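Side-chain contact in putative metalloprotease II (PDB 4ON1), which probably works as an extracellular zinc-dependent endopeptidase related to fragilysin, encoded by the pathogenicity island of Bacteroides fragilis: residues A116-Y121 / L216-T221. Residues are numbered along the deposited sequence; the frame is centred on the assembly and turned at random.
Sequences AEIANY and LEHDIT
Leu216, the N-cap residue of helix 217-230, pushes its two methyl groups against two residues one turn apart on helix 112-126. CD1 sits over one face of the Tyr121 phenol, 3.8 Å from the ring centroid and 18° off the ring normal, a CH-pi contact displaced toward the rim, where Tyr121 CD2 is the nearest carbon at 3.6 Å. The other branch, Leu216 CD2, meets Ile118 CD1 at 4.1 Å, the two aliphatic chains reaching for each other tip to tip. With chi1 at 166°, the tyrosine's CG lies anti to the backbone N, which swings the ring off its helix and past the leucine fork.

Ile118 uses its second branch too: CG2 approaches CE1 of His218 to 4.0 Å, obliquely to the imidazole, the two side chains running alongside with opposite headings. A chi1 of 71° sets the His218 ring where CE1 meets that methyl and both nitrogens find hydroxyls, ND1 that of Tyr109 and NE2 that of Tyr122. These bonds should fix the rotation of the imidazole and satisfy its polar atoms in a buried setting.

At the far end of the tyrosine, a water donates to Tyr121 OH at 3.2 Å and to Asp219 OD2 at 2.6 Å, bridging the helices beyond the apolar patch. The phenol oxygen is also hydrogen-bonded to Asp289, while Arg114 forms salt bridges with both Glu117 and Glu217. Away from the zinc site, the contact is consistent with interdomain packing: helix 112-126 of the fragilysin-type N-terminal domain rests on the start of helix 217-230, probably part of the protease domain, joined by a small aliphatic-aromatic core with polar links around it.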
ATOM      1  N   ALA A 116       4.875  20.508   4.079  1.00 18.80           N
ATOM      2  CA  ALA A 116       4.048  21.566   3.508  1.00 22.25           C
ATOM      3  C   ALA A 116       3.585  21.179   2.108  1.00 20.17           C
ATOM      4  O   ALA A 116       2.429  21.405   1.742  1.00 17.60           O
ATOM      5  CB  ALA A 116       4.816  22.900   3.472  1.00 16.44           C
ATOM      6  N   GLU A 117       4.484  20.584   1.331  1.00 20.88           N
ATOM      7  CA  GLU A 117       4.130  20.123  -0.008  1.00 24.58           C
ATOM      8  C   GLU A 117       3.064  19.030   0.053  1.00 26.17           C
ATOM      9  O   GLU A 117       2.127  19.017  -0.749  1.00 23.17           O
ATOM     10  CB  GLU A 117       5.370  19.626  -0.749  1.00 18.30           C
ATOM     11  CG  GLU A 117       6.351  20.742  -1.102  1.00 28.36           C
ATOM     12  CD  GLU A 117       7.713  20.225  -1.530  1.00 36.68           C
ATOM     13  OE1 GLU A 117       8.630  21.059  -1.689  1.00 42.79           O
ATOM     14  OE2 GLU A 117       7.869  18.997  -1.711  1.00 31.27           O
ATOM     15  N   ILE A 118       3.203  18.119   1.009  1.00 20.27           N
ATOM     16  CA  ILE A 118       2.226  17.048   1.165  1.00 12.71           C
ATOM     17  C   ILE A 118       0.857  17.618   1.543  1.00 14.67           C
ATOM     18  O   ILE A 118      -0.169  17.223   0.986  1.00 17.53           O
ATOM     19  CB  ILE A 118       2.661  16.034   2.230  1.00 15.72           C
ATOM     20  CG1 ILE A 118       3.951  15.322   1.806  1.00 22.04           C
ATOM     21  CG2 ILE A 118       1.560  14.995   2.442  1.00 11.15           C
ATOM     22  CD1 ILE A 118       3.814  14.515   0.510  1.00 19.07           C
ATOM     23  N   ALA A 119       0.843  18.566   2.473  1.00 17.29           N
ATOM     24  CA  ALA A 119      -0.409  19.182   2.890  1.00 24.96           C
ATOM     25  C   ALA A 119      -1.098  19.909   1.733  1.00 24.70           C
ATOM     26  O   ALA A 119      -2.321  19.855   1.602  1.00 19.15           O
ATOM     27  CB  ALA A 119      -0.167  20.140   4.037  1.00 22.16           C
ATOM     28  N   ASN A 120      -0.309  20.576   0.892  1.00 17.22           N
ATOM     29  CA  ASN A 120      -0.852  21.265  -0.277  1.00 25.07           C
ATOM     30  C   ASN A 120      -1.503  20.282  -1.244  1.00 21.59           C
ATOM     31  O   ASN A 120      -2.545  20.573  -1.834  1.00 24.01           O
ATOM     32  CB  ASN A 120       0.236  22.052  -1.017  1.00 20.39           C
ATOM     33  CG  ASN A 120       0.817  23.189  -0.192  1.00 30.39           C
ATOM     34  OD1 ASN A 120       0.164  23.728   0.703  1.00 28.35           O
ATOM     35  ND2 ASN A 120       2.054  23.570  -0.508  1.00 28.19           N
ATOM     36  N   TYR A 121      -0.870  19.126  -1.420  1.00 16.46           N
ATOM     37  CA  TYR A 121      -1.440  18.086  -2.259  1.00 22.92           C
ATOM     38  C   TYR A 121      -2.857  17.755  -1.787  1.00 20.90           C
ATOM     39  O   TYR A 121      -3.798  17.756  -2.580  1.00 20.17           O
ATOM     40  CB  TYR A 121      -0.561  16.827  -2.257  1.00 18.49           C
ATOM     41  CG  TYR A 121      -1.264  15.612  -2.840  1.00 23.71           C
ATOM     42  CD1 TYR A 121      -1.151  15.304  -4.191  1.00 23.23           C
ATOM     43  CD2 TYR A 121      -2.062  14.791  -2.046  1.00 23.67           C
ATOM     44  CE1 TYR A 121      -1.800  14.210  -4.733  1.00 33.74           C
ATOM     45  CE2 TYR A 121      -2.715  13.698  -2.580  1.00 37.60           C
ATOM     46  CZ  TYR A 121      -2.580  13.412  -3.921  1.00 41.58           C
ATOM     47  OH  TYR A 121      -3.227  12.320  -4.446  1.00 56.77           O
ATOM     48  N   LEU A 216       3.143   9.649  -3.843  1.00 15.04           N
ATOM     49  CA  LEU A 216       3.689  10.165  -2.595  1.00 17.75           C
ATOM     50  C   LEU A 216       4.347   9.049  -1.788  1.00 21.89           C
ATOM     51  O   LEU A 216       3.839   7.932  -1.746  1.00 12.75           O
ATOM     52  CB  LEU A 216       2.591  10.837  -1.770  1.00 19.34           C
ATOM     53  CG  LEU A 216       1.772  11.916  -2.482  1.00 22.79           C
ATOM     54  CD1 LEU A 216       0.742  12.535  -1.525  1.00 19.85           C
ATOM     55  CD2 LEU A 216       2.680  12.987  -3.093  1.00 15.17           C
ATOM     56  N   GLU A 217       5.467   9.365  -1.136  1.00 13.04           N
ATOM     57  CA  GLU A 217       6.241   8.367  -0.397  1.00 18.58           C
ATOM     58  C   GLU A 217       5.393   7.535   0.568  1.00 18.77           C
ATOM     59  O   GLU A 217       5.438   6.304   0.530  1.00 13.69           O
ATOM     60  CB  GLU A 217       7.377   9.058   0.373  1.00 21.05           C
ATOM     61  CG  GLU A 217       8.309   9.892  -0.497  1.00 32.19           C
ATOM     62  CD  GLU A 217       7.866  11.337  -0.605  1.00 35.65           C
ATOM     63  OE1 GLU A 217       6.796  11.568  -1.203  1.00 25.96           O
ATOM     64  OE2 GLU A 217       8.565  12.238  -0.085  1.00 23.70           O
ATOM     65  N   HIS A 218       4.605   8.198   1.411  1.00 13.38           N
ATOM     66  CA  HIS A 218       3.797   7.492   2.402  1.00 13.56           C
ATOM     67  C   HIS A 218       2.641   6.717   1.768  1.00 12.80           C
ATOM     68  O   HIS A 218       2.179   5.727   2.326  1.00 15.53           O
ATOM     69  CB  HIS A 218       3.238   8.469   3.437  1.00 15.02           C
ATOM     70  CG  HIS A 218       2.165   9.353   2.898  1.00 21.35           C
ATOM     71  ND1 HIS A 218       2.436  10.498   2.179  1.00 15.89           N
ATOM     72  CD2 HIS A 218       0.816   9.242   2.939  1.00 15.79           C
ATOM     73  CE1 HIS A 218       1.299  11.065   1.819  1.00 22.73           C
ATOM     74  NE2 HIS A 218       0.299  10.322   2.265  1.00 23.75           N
ATOM     75  N   ASP A 219       2.148   7.181   0.622  1.00 16.28           N
ATOM     76  CA  ASP A 219       1.112   6.433  -0.092  1.00 14.30           C
ATOM     77  C   ASP A 219       1.632   5.075  -0.567  1.00 16.32           C
ATOM     78  O   ASP A 219       0.938   4.066  -0.461  1.00 18.31           O
ATOM     79  CB  ASP A 219       0.589   7.223  -1.297  1.00 12.09           C
ATOM     80  CG  ASP A 219      -0.446   8.265  -0.910  1.00 28.17           C
ATOM     81  OD1 ASP A 219      -1.145   8.065   0.109  1.00 27.72           O
ATOM     82  OD2 ASP A 219      -0.573   9.274  -1.635  1.00 23.92           O
ATOM     83  N   ILE A 220       2.854   5.057  -1.087  1.00 12.26           N
ATOM     84  CA  ILE A 220       3.441   3.814  -1.577  1.00 13.34           C
ATOM     85  C   ILE A 220       3.525   2.779  -0.462  1.00 12.03           C
ATOM     86  O   ILE A 220       3.144   1.619  -0.644  1.00 12.93           O
ATOM     87  CB  ILE A 220       4.835   4.062  -2.180  1.00 15.25           C
ATOM     88  CG1 ILE A 220       4.710   5.000  -3.385  1.00 15.57           C
ATOM     89  CG2 ILE A 220       5.481   2.751  -2.610  1.00 12.23           C
ATOM     90  CD1 ILE A 220       6.044   5.460  -3.955  1.00 17.52           C
ATOM     91  N   THR A 221       4.022   3.193   0.701  1.00 10.15           N
ATOM     92  CA  THR A 221       4.172   2.246   1.798  1.00 14.42           C
ATOM     93  C   THR A 221       2.823   1.949   2.461  1.00 17.25           C
ATOM     94  O   THR A 221       2.645   0.883   3.036  1.00 14.05           O
ATOM     95  CB  THR A 221       5.196   2.733   2.829  1.00 17.78           C
ATOM     96  OG1 THR A 221       4.898   4.080   3.213  1.00 14.15           O
ATOM     97  CG2 THR A 221       6.612   2.681   2.208  1.00 11.72           C
TER
HETATM   98  O   HOH W   1      -2.984  10.203  -2.108  1.00 36.56           O